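Local coordinates for DNA primase (Aquifex aeolicus, PDB 2AU3), which probably synthesises the short RNA primers from which DNA polymerase starts during DNA replication, using a zinc-binding domain and a TOPRIM-containing RNA polymerase core, at residues K122-E125 with A126-V130; I193-P196 with R197-I201; D330-I333 with K334-K338; L363-K366 with T367-F370. All coordinates share one frame; numbering follows the deposited sequence.

From the N terminus the four contacts follow one another in series; none nests in or crosses another, and each is a local closure within one continuous run of chain. Contact 1 caps the start of helix 124-132, just after helix 101-122. Contact 2 closes the turn of the hairpin between strands 188-194 and 200-207; both fall in the N-terminal part of the catalytic core, their centres about 24 Å apart. Contact 3 runs along helix 329-336 to its C-terminal end at Gly337; the helix follows the TOPRIM strands and packs on helix 253-261. Contact 4 opens helix 363-374 of the helical domain, its centre about 33 Å from that of contact 3. No two contacts touch.

Contact 1. Residues K122-E125 with A126-V130; sequences KNRE and ASEYV
Asn123 and Ala126 meet at the N-cap of helix 124-132, where the Asn123 side chain stands in for a missing backbone acceptor. Asn123 OD1 takes the amide proton of Ala126 N at 2.7 Å, in the carbonyl plane and almost straight (174° at the hydrogen). Asn123 CG lies anti to the backbone N (chi1 -173°), which brings OD1 within 3.4 Å of Ala126 CB.

Followed outward, Arg124 runs extended from CG to NE. Its CB points away from the following residues, its CG passes 3.7 Å from Glu128 OE2 and its CD 3.9 Å from the same oxygen. Arg124 NE then closes a salt bridge to Glu128 OE2 at 3.0 Å. Arg124 CZ and NH2 both stay 3.8 Å from Glu128 OE2, so NE does the bonding. The oxygen sits at the guanidinium edge, in its plane, yet NE meets the carboxylate from above, the two planes being 73° apart. Beneath this i to i+4 pair, Glu128 N donates to Arg124 O and Ser127 N to Asn123 O.

The charged pair lies on the surface, whereas Ala126 is buried: its methyl packs on Leu120 of helix 101-122 and on Tyr147 of strand 146-147, which Asn123 also touches.

Contact 2. Residues I193-P196 with R197-I201; sequences IKDP and RGRVI
Residues 193-196 and 197-201 run in nearly opposite directions, 152° apart end to end, joined by a type I turn from Asp195 to Gly198. Lys194 and Val200 form an antiparallel non-hydrogen-bonded pair, flanked by the bonds Ile201 N to Ile193 O and Asp195 N to Arg199 O. Gly198 N closes the turn on Asp195 O at 2.8 Å. Positive phi would jam a side chain at Gly198 against the preceding carbonyl oxygen.

The Asp195 carboxylate folds back over the turn, its CG held between the backbone N and carbonyl carbon (chi1 65°). Asp195 OD1 accepts from Arg199 N at 2.9 Å, from above the carboxylate plane, and weakly from Arg197 N. Asp195 OD2 receives Arg199 NE at 3.0 Å on its syn side, nearly in both planes, which lie 25° apart; Arg199 NH2 adds a weak second bond. With Asp195 replaced by an alanine, Arg199 N is likely to lose its acceptor and the guanidinium, without its carboxylate, to be held less firmly, its cation-pi contact with Tyr106 remaining.

Lys194, on the sheet face of Val200, extends with CG 4.1 Å from Val200 CG2. A water bridges Lys194 NZ and Gly198 O; Asp144 is the salt-bridge partner of NZ. This is a 3:5 beta hairpin, a type I turn with a G1 beta bulge at Gly198, braced by the Asp195 side chain, in the antiparallel sheet of the catalytic core.

Contact 3. Residues D330-I333 with K334-K338; sequences DEFI and KEFGK
Phe332 presents one ring face to Phe336, one turn further along helix 329-336, the helix that follows the strands of the TOPRIM fold. Phe336 CD2 lies 3.6 Å from Phe332 CE1, over the face but offset toward the rim. Phe336 CB also sits over that face, 4.3 Å from the centroid, which makes a CH-pi contact. The ring planes meet at 45°, so the pair is an oblique i to i+4 contact. Phe332 CG lies anti to the backbone N (chi1 -170°), which carries the ring forward along the helix to this partner. Beyond the segments Phe332 packs on Leu323, Pro324 and Leu341, while Ile333 faces helix 253-261. If Phe332 were cut back to an alanine, a gap is likely to open between those residues and Phe336 to lose the surface it rests on.

On another side of the helix, Lys334 bends at chi3 and chi4, curling its ammonium back toward Asp330 and Glu331 in a salt-bridge network. The placing of Lys334 NZ is doubtful in the model. Glu331 OE1 lies 3.3 Å from Lys334 CE. Asp330 OD1 has a second partner in Arg258, and the Asp330 side chain is about 8 Å from that of Asp295, a predicted magnesium ligand.

At the helix end, where phi turns positive at Gly337, Gly337 N donates to Ile333 O at 2.8 Å, with 137° at the hydrogen.

Contact 4. Residues L363-K366 with T367-F370; sequences LEEK and TREF
Residues 363-366 and 367-370 form the first two turns of helix 363-374, with i to i+4 bonds from Glu369 N to Glu365 O at 3.2 Å and from Phe370 N to Lys366 O at 3.0 Å; the Arg368 N to Glu364 O bond is weak. This helix belongs to the helical domain of the primase.

Thr367 is buried, and its hydroxyl is satisfied within the helix. Thr367 OG1 lies anti to its own carbonyl carbon (chi1 -71°), turned back toward the preceding turn, where it donates to Leu363 O at 2.8 Å. Leu363 CD1 passes 3.9 Å from the same Thr367 OG1, lending it an apolar flank.

Glu365 and Arg368 run side by side along the surface, pointing the same way. Their attraction is one of charge: Glu365 OE2 stands over a guanidinium face, a long 3.9 Å from Arg368 NE, and no N-H points at it. Lys366 instead curls through chi2 and chi3, and its NZ bonds to Thr358 OG1 outside the segments. Toward the domain interior, Phe370 stacks on Phe390 of helix 380-394, the helix that Leu363 and Thr367 also touch, while Leu355 of helix 351-358 meets Lys366, Glu369 and Phe370.

Two donors thus grip Leu363 O: Thr367 N, also at 2.8 Å, and Thr367 OG1 reach it from opposite faces of its carbonyl plane.

Contact 1. Residues K122-E125 with A126-V130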
loop_
_atom_site.group_PDB
_atom_site.type_symbol
_atom_site.label_atom_id
_atom_site.label_comp_id
_atom_site.label_asym_id
_atom_site.label_seq_id
_atom_site.Cartn_x
_atom_site.Cartn_y
_atom_site.Cartn_z
ATOM N N LYS A 122 19.369 4.745 -10.397
ATOM C CA LYS A 122 20.360 5.526 -11.110
ATOM C C LYS A 122 20.715 6.870 -10.453
ATOM O O LYS A 122 21.780 7.426 -10.732
ATOM C CB LYS A 122 19.906 5.744 -12.549
ATOM C CG LYS A 122 20.057 4.501 -13.421
ATOM C CD LYS A 122 20.677 4.855 -14.785
ATOM C CE LYS A 122 20.609 3.682 -15.752
ATOM N NZ LYS A 122 19.346 3.683 -16.573
ATOM N N ASN A 123 19.829 7.397 -9.603
ATOM C CA ASN A 123 20.071 8.680 -8.955
ATOM C C ASN A 123 20.609 8.485 -7.543
ATOM O O ASN A 123 19.914 7.957 -6.673
ATOM C CB ASN A 123 18.800 9.525 -8.906
ATOM C CG ASN A 123 19.058 10.933 -8.402
ATOM O OD1 ASN A 123 19.086 11.175 -7.199
ATOM N ND2 ASN A 123 19.271 11.870 -9.326
ATOM N N ARG A 124 21.844 8.915 -7.326
ATOM C CA ARG A 124 22.517 8.682 -6.054
ATOM C C ARG A 124 21.887 9.447 -4.889
ATOM O O ARG A 124 21.806 8.935 -3.778
ATOM C CB ARG A 124 23.998 9.014 -6.172
ATOM C CG ARG A 124 24.861 8.403 -5.075
ATOM C CD ARG A 124 26.346 8.637 -5.283
ATOM N NE ARG A 124 27.109 8.558 -4.036
ATOM C CZ ARG A 124 28.389 8.902 -3.930
ATOM N NH1 ARG A 124 29.043 9.355 -4.999
ATOM N NH2 ARG A 124 29.014 8.787 -2.761
ATOM N N GLU A 125 21.447 10.674 -5.146
ATOM C CA GLU A 125 20.859 11.503 -4.103
ATOM C C GLU A 125 19.522 10.948 -3.633
ATOM O O GLU A 125 19.296 10.814 -2.433
ATOM C CB GLU A 125 20.714 12.965 -4.551
ATOM C CG GLU A 125 21.986 13.585 -5.146
ATOM C CD GLU A 125 22.186 13.240 -6.620
ATOM O OE1 GLU A 125 21.446 13.787 -7.476
ATOM O OE2 GLU A 125 23.084 12.417 -6.929
ATOM N N ALA A 126 18.641 10.622 -4.580
ATOM C CA ALA A 126 17.365 10.025 -4.234
ATOM C C ALA A 126 17.547 8.731 -3.437
ATOM O O ALA A 126 16.869 8.529 -2.446
ATOM C CB ALA A 126 16.520 9.772 -5.489
ATOM N N SER A 127 18.455 7.864 -3.890
ATOM C CA SER A 127 18.646 6.551 -3.272
ATOM C C SER A 127 19.158 6.739 -1.852
ATOM O O SER A 127 18.583 6.193 -0.895
ATOM C CB SER A 127 19.645 5.694 -4.063
ATOM O OG SER A 127 19.097 5.272 -5.290
ATOM N N GLU A 128 20.214 7.543 -1.715
ATOM C CA GLU A 128 20.765 7.838 -0.387
ATOM C C GLU A 128 19.736 8.518 0.487
ATOM O O GLU A 128 19.656 8.231 1.693
ATOM C CB GLU A 128 22.053 8.674 -0.463
ATOM C CG GLU A 128 23.188 7.992 -1.211
ATOM C CD GLU A 128 24.547 8.675 -1.018
ATOM O OE1 GLU A 128 24.613 9.768 -0.396
ATOM O OE2 GLU A 128 25.558 8.100 -1.474
ATOM N N TYR A 129 18.917 9.390 -0.097
ATOM C CA TYR A 129 17.878 10.032 0.701
ATOM C C TYR A 129 17.013 8.973 1.341
ATOM O O TYR A 129 16.932 8.903 2.558
ATOM C CB TYR A 129 17.011 11.001 -0.113
ATOM C CG TYR A 129 15.801 11.512 0.657
ATOM C CD1 TYR A 129 15.897 12.626 1.507
ATOM C CD2 TYR A 129 14.567 10.875 0.551
ATOM C CE1 TYR A 129 14.791 13.086 2.225
ATOM C CE2 TYR A 129 13.454 11.331 1.255
ATOM C CZ TYR A 129 13.575 12.442 2.090
ATOM O OH TYR A 129 12.464 12.873 2.799
ATOM N N VAL A 130 16.389 8.134 0.512
ATOM C CA VAL A 130 15.456 7.104 0.988
ATOM C C VAL A 130 16.098 6.293 2.096
ATOM O O VAL A 130 15.490 6.055 3.135
ATOM C CB VAL A 130 15.053 6.150 -0.153
ATOM C CG1 VAL A 130 14.343 4.880 0.408
ATOM C CG2 VAL A 130 14.164 6.877 -1.153
#

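Contact 2. Residues I193-P196 with R197-I201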
loop_
_atom_site.group_PDB
_atom_site.type_symbol
_atom_site.label_atom_id
_atom_site.label_comp_id
_atom_site.label_asym_id
_atom_site.label_seq_id
_atom_site.Cartn_x
_atom_site.Cartn_y
_atom_site.Cartn_z
ATOM N N ILE A 193 1.144 3.379 -5.582
ATOM C CA ILE A 193 -0.055 3.026 -4.853
ATOM C C ILE A 193 -0.699 1.875 -5.592
ATOM O O ILE A 193 -0.969 1.986 -6.801
ATOM C CB ILE A 193 -1.007 4.223 -4.797
ATOM C CG1 ILE A 193 -0.343 5.392 -4.045
ATOM C CG2 ILE A 193 -2.327 3.800 -4.166
ATOM C CD1 ILE A 193 -1.195 6.660 -3.929
ATOM N N LYS A 194 -0.880 0.753 -4.885
ATOM C CA LYS A 194 -1.443 -0.466 -5.466
ATOM C C LYS A 194 -2.821 -0.740 -4.909
ATOM O O LYS A 194 -3.071 -0.495 -3.727
ATOM C CB LYS A 194 -0.548 -1.685 -5.182
ATOM C CG LYS A 194 0.843 -1.549 -5.813
ATOM C CD LYS A 194 1.764 -2.716 -5.527
ATOM C CE LYS A 194 3.168 -2.435 -6.098
ATOM N NZ LYS A 194 3.965 -3.682 -6.251
ATOM N N ASP A 195 -3.703 -1.312 -5.725
ATOM C CA ASP A 195 -4.973 -1.779 -5.195
ATOM C C ASP A 195 -4.754 -3.044 -4.357
ATOM O O ASP A 195 -3.655 -3.579 -4.371
ATOM C CB ASP A 195 -6.013 -1.967 -6.313
ATOM C CG ASP A 195 -5.661 -3.055 -7.295
ATOM O OD1 ASP A 195 -4.793 -3.927 -7.021
ATOM O OD2 ASP A 195 -6.248 -3.119 -8.403
ATOM N N PRO A 196 -5.771 -3.536 -3.642
ATOM C CA PRO A 196 -5.580 -4.719 -2.784
ATOM C C PRO A 196 -5.055 -5.963 -3.516
ATOM O O PRO A 196 -4.555 -6.867 -2.839
ATOM C CB PRO A 196 -6.985 -4.969 -2.222
ATOM C CG PRO A 196 -7.597 -3.618 -2.209
ATOM C CD PRO A 196 -7.141 -3.004 -3.526
ATOM N N ARG A 197 -5.151 -6.005 -4.853
ATOM C CA ARG A 197 -4.620 -7.127 -5.633
ATOM C C ARG A 197 -3.221 -6.866 -6.238
ATOM O O ARG A 197 -2.692 -7.681 -6.961
ATOM C CB ARG A 197 -5.633 -7.573 -6.721
ATOM C CG ARG A 197 -5.976 -6.492 -7.762
ATOM C CD ARG A 197 -6.994 -6.917 -8.837
ATOM N NE ARG A 197 -6.922 -8.351 -9.132
ATOM C CZ ARG A 197 -7.959 -9.108 -9.498
ATOM N NH1 ARG A 197 -9.175 -8.574 -9.637
ATOM N NH2 ARG A 197 -7.782 -10.405 -9.729
ATOM N N GLY A 198 -2.612 -5.736 -5.905
ATOM C CA GLY A 198 -1.259 -5.487 -6.336
ATOM C C GLY A 198 -1.126 -4.727 -7.640
ATOM O O GLY A 198 -0.015 -4.560 -8.103
ATOM N N ARG A 199 -2.233 -4.274 -8.232
ATOM C CA ARG A 199 -2.109 -3.487 -9.469
ATOM C C ARG A 199 -1.793 -2.060 -9.117
ATOM O O ARG A 199 -2.479 -1.438 -8.281
ATOM C CB ARG A 199 -3.383 -3.513 -10.303
ATOM C CG ARG A 199 -3.707 -4.855 -10.903
ATOM C CD ARG A 199 -4.893 -4.788 -11.879
ATOM N NE ARG A 199 -6.016 -4.049 -11.291
ATOM C CZ ARG A 199 -7.164 -3.808 -11.912
ATOM N NH1 ARG A 199 -7.349 -4.245 -13.154
ATOM N NH2 ARG A 199 -8.130 -3.130 -11.289
ATOM N N VAL A 200 -0.758 -1.533 -9.748
ATOM C CA VAL A 200 -0.421 -0.130 -9.577
ATOM C C VAL A 200 -1.577 0.704 -10.146
ATOM O O VAL A 200 -1.943 0.552 -11.314
ATOM C CB VAL A 200 0.902 0.203 -10.277
ATOM C CG1 VAL A 200 1.137 1.730 -10.260
ATOM C CG2 VAL A 200 2.045 -0.504 -9.569
ATOM N N ILE A 201 -2.183 1.544 -9.309
ATOM C CA ILE A 201 -3.300 2.370 -9.748
ATOM C C ILE A 201 -2.945 3.858 -9.744
ATOM O O ILE A 201 -3.726 4.676 -10.212
ATOM C CB ILE A 201 -4.580 2.112 -8.905
ATOM C CG1 ILE A 201 -4.304 2.295 -7.394
ATOM C CG2 ILE A 201 -5.162 0.733 -9.222
ATOM C CD1 ILE A 201 -5.586 2.404 -6.565
HETATM O O HOH W 1 2.481 -5.444 -7.622
#

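Contact 3. Residues D330-I333 with K334-K338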
loop_
_atom_site.group_PDB
_atom_site.type_symbol
_atom_site.label_atom_id
_atom_site.label_comp_id
_atom_site.label_asym_id
_atom_site.label_seq_id
_atom_site.Cartn_x
_atom_site.Cartn_y
_atom_site.Cartn_z
ATOM N N ASP A 330 8.907 6.225 13.723
ATOM C CA ASP A 330 10.298 6.249 13.293
ATOM C C ASP A 330 11.259 6.534 14.473
ATOM O O ASP A 330 12.201 5.779 14.703
ATOM C CB ASP A 330 10.443 7.327 12.218
ATOM C CG ASP A 330 11.853 7.606 11.869
ATOM O OD1 ASP A 330 12.659 6.639 11.695
ATOM O OD2 ASP A 330 12.250 8.776 11.732
ATOM N N GLU A 331 10.979 7.603 15.225
ATOM C CA GLU A 331 11.820 8.021 16.356
ATOM C C GLU A 331 11.751 7.037 17.509
ATOM O O GLU A 331 12.757 6.774 18.174
ATOM C CB GLU A 331 11.414 9.427 16.832
ATOM C CG GLU A 331 11.697 10.540 15.813
ATOM C CD GLU A 331 13.184 10.830 15.612
ATOM O OE1 GLU A 331 14.047 10.136 16.223
ATOM O OE2 GLU A 331 13.504 11.749 14.808
ATOM N N PHE A 332 10.551 6.509 17.768
ATOM C CA PHE A 332 10.414 5.449 18.771
ATOM C C PHE A 332 11.299 4.238 18.444
ATOM O O PHE A 332 12.061 3.754 19.291
ATOM C CB PHE A 332 8.957 5.015 18.971
ATOM C CG PHE A 332 8.776 4.100 20.159
ATOM C CD1 PHE A 332 8.416 4.603 21.398
ATOM C CD2 PHE A 332 9.040 2.747 20.050
ATOM C CE1 PHE A 332 8.272 3.763 22.493
ATOM C CE2 PHE A 332 8.919 1.910 21.123
ATOM C CZ PHE A 332 8.522 2.407 22.354
ATOM N N ILE A 333 11.216 3.767 17.206
ATOM C CA ILE A 333 12.051 2.637 16.774
ATOM C C ILE A 333 13.519 2.968 16.870
ATOM O O ILE A 333 14.314 2.134 17.350
ATOM C CB ILE A 333 11.728 2.211 15.321
ATOM C CG1 ILE A 333 10.376 1.506 15.256
ATOM C CG2 ILE A 333 12.841 1.264 14.770
ATOM C CD1 ILE A 333 9.780 1.488 13.802
ATOM N N LYS A 334 13.912 4.180 16.453
ATOM C CA LYS A 334 15.344 4.521 16.523
ATOM C C LYS A 334 15.893 4.481 17.949
ATOM O O LYS A 334 17.008 4.012 18.167
ATOM C CB LYS A 334 15.657 5.852 15.852
ATOM C CG LYS A 334 15.733 5.735 14.293
ATOM C CD LYS A 334 16.267 6.990 13.599
ATOM C CE LYS A 334 15.521 8.244 13.991
ATOM N NZ LYS A 334 14.197 8.334 13.304
ATOM N N GLU A 335 15.103 4.955 18.916
ATOM C CA GLU A 335 15.600 5.099 20.293
ATOM C C GLU A 335 15.489 3.797 21.079
ATOM O O GLU A 335 16.396 3.419 21.831
ATOM C CB GLU A 335 14.878 6.238 21.037
ATOM C CG GLU A 335 15.321 6.370 22.488
ATOM C CD GLU A 335 14.921 7.683 23.151
ATOM O OE1 GLU A 335 14.292 8.536 22.491
ATOM O OE2 GLU A 335 15.246 7.857 24.348
ATOM N N PHE A 336 14.367 3.110 20.896
ATOM C CA PHE A 336 14.045 1.937 21.712
ATOM C C PHE A 336 14.137 0.586 20.976
ATOM O O PHE A 336 14.153 -0.463 21.607
ATOM C CB PHE A 336 12.657 2.136 22.340
ATOM C CG PHE A 336 12.539 3.422 23.157
ATOM C CD1 PHE A 336 13.224 3.548 24.358
ATOM C CD2 PHE A 336 11.755 4.494 22.712
ATOM C CE1 PHE A 336 13.126 4.723 25.127
ATOM C CE2 PHE A 336 11.633 5.670 23.474
ATOM C CZ PHE A 336 12.336 5.777 24.699
ATOM N N GLY A 337 14.169 0.611 19.652
ATOM C CA GLY A 337 14.299 -0.634 18.875
ATOM C C GLY A 337 12.965 -1.246 18.450
ATOM O O GLY A 337 11.940 -1.091 19.133
ATOM N N LYS A 338 12.991 -1.964 17.327
ATOM C CA LYS A 338 11.799 -2.596 16.769
ATOM C C LYS A 338 11.075 -3.516 17.733
ATOM O O LYS A 338 9.875 -3.630 17.681
ATOM C CB LYS A 338 12.160 -3.370 15.465
ATOM C CG LYS A 338 13.021 -4.601 15.698
ATOM C CD LYS A 338 13.409 -5.314 14.398
ATOM C CE LYS A 338 14.536 -6.336 14.614
ATOM N NZ LYS A 338 15.418 -6.443 13.397
#

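Contact 4. Residues L363-K366 with T367-F370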
loop_
_atom_site.group_PDB
_atom_site.type_symbol
_atom_site.label_atom_id
_atom_site.label_comp_id
_atom_site.label_asym_id
_atom_site.label_seq_id
_atom_site.Cartn_x
_atom_site.Cartn_y
_atom_site.Cartn_z
ATOM N N LEU A 363 -14.300 10.595 35.875
ATOM C CA LEU A 363 -15.541 9.905 35.537
ATOM C C LEU A 363 -16.385 10.701 34.537
ATOM O O LEU A 363 -16.944 10.131 33.595
ATOM C CB LEU A 363 -16.355 9.541 36.787
ATOM C CG LEU A 363 -17.427 8.457 36.573
ATOM C CD1 LEU A 363 -16.814 7.178 36.024
ATOM C CD2 LEU A 363 -18.232 8.172 37.851
ATOM N N GLU A 364 -16.451 12.014 34.742
ATOM C CA GLU A 364 -17.220 12.908 33.877
ATOM C C GLU A 364 -16.778 12.836 32.421
ATOM O O GLU A 364 -17.587 12.598 31.535
ATOM C CB GLU A 364 -17.108 14.352 34.360
ATOM C CG GLU A 364 -18.028 14.691 35.518
ATOM C CD GLU A 364 -19.499 14.634 35.138
ATOM O OE1 GLU A 364 -19.810 14.357 33.944
ATOM O OE2 GLU A 364 -20.344 14.872 36.038
ATOM N N GLU A 365 -15.487 13.051 32.183
ATOM C CA GLU A 365 -14.972 13.105 30.821
ATOM C C GLU A 365 -14.932 11.712 30.212
ATOM O O GLU A 365 -15.189 11.547 29.032
ATOM C CB GLU A 365 -13.584 13.756 30.795
ATOM C CG GLU A 365 -13.094 14.184 29.414
ATOM C CD GLU A 365 -14.003 15.198 28.724
ATOM O OE1 GLU A 365 -14.625 16.038 29.427
ATOM O OE2 GLU A 365 -14.084 15.157 27.467
ATOM N N LYS A 366 -14.641 10.716 31.039
ATOM C CA LYS A 366 -14.458 9.348 30.568
ATOM C C LYS A 366 -15.796 8.683 30.243
ATOM O O LYS A 366 -15.876 7.815 29.368
ATOM C CB LYS A 366 -13.675 8.513 31.589
ATOM C CG LYS A 366 -12.180 8.877 31.722
ATOM C CD LYS A 366 -11.336 8.232 30.628
ATOM C CE LYS A 366 -9.941 7.918 31.103
ATOM N NZ LYS A 366 -9.097 7.389 29.999
ATOM N N THR A 367 -16.844 9.083 30.960
ATOM C CA THR A 367 -18.190 8.606 30.666
ATOM C C THR A 367 -18.610 9.155 29.311
ATOM O O THR A 367 -19.217 8.445 28.512
ATOM C CB THR A 367 -19.180 9.058 31.745
ATOM O OG1 THR A 367 -18.936 8.334 32.956
ATOM C CG2 THR A 367 -20.624 8.663 31.360
ATOM N N ARG A 368 -18.274 10.424 29.062
ATOM C CA ARG A 368 -18.597 11.080 27.797
ATOM C C ARG A 368 -18.031 10.290 26.626
ATOM O O ARG A 368 -18.735 10.021 25.646
ATOM C CB ARG A 368 -18.010 12.490 27.775
ATOM C CG ARG A 368 -19.009 13.545 27.393
ATOM C CD ARG A 368 -18.532 14.456 26.260
ATOM N NE ARG A 368 -17.938 15.674 26.798
ATOM C CZ ARG A 368 -17.590 16.731 26.083
ATOM N NH1 ARG A 368 -17.747 16.755 24.761
ATOM N NH2 ARG A 368 -17.074 17.768 26.706
ATOM N N GLU A 369 -16.752 9.919 26.749
ATOM C CA GLU A 369 -16.036 9.212 25.692
ATOM C C GLU A 369 -16.637 7.838 25.505
ATOM O O GLU A 369 -16.981 7.456 24.401
ATOM C CB GLU A 369 -14.554 9.065 26.047
ATOM C CG GLU A 369 -13.673 10.215 25.587
ATOM C CD GLU A 369 -12.223 9.780 25.364
ATOM O OE1 GLU A 369 -11.617 9.213 26.314
ATOM O OE2 GLU A 369 -11.696 10.010 24.247
ATOM N N PHE A 370 -16.775 7.118 26.608
ATOM C CA PHE A 370 -17.353 5.775 26.601
ATOM C C PHE A 370 -18.720 5.731 25.914
ATOM O O PHE A 370 -18.944 4.906 25.011
ATOM C CB PHE A 370 -17.473 5.252 28.023
ATOM C CG PHE A 370 -17.904 3.810 28.109
ATOM C CD1 PHE A 370 -16.970 2.787 28.033
ATOM C CD2 PHE A 370 -19.238 3.476 28.312
ATOM C CE1 PHE A 370 -17.373 1.447 28.134
ATOM C CE2 PHE A 370 -19.636 2.145 28.406
ATOM C CZ PHE A 370 -18.707 1.141 28.306
#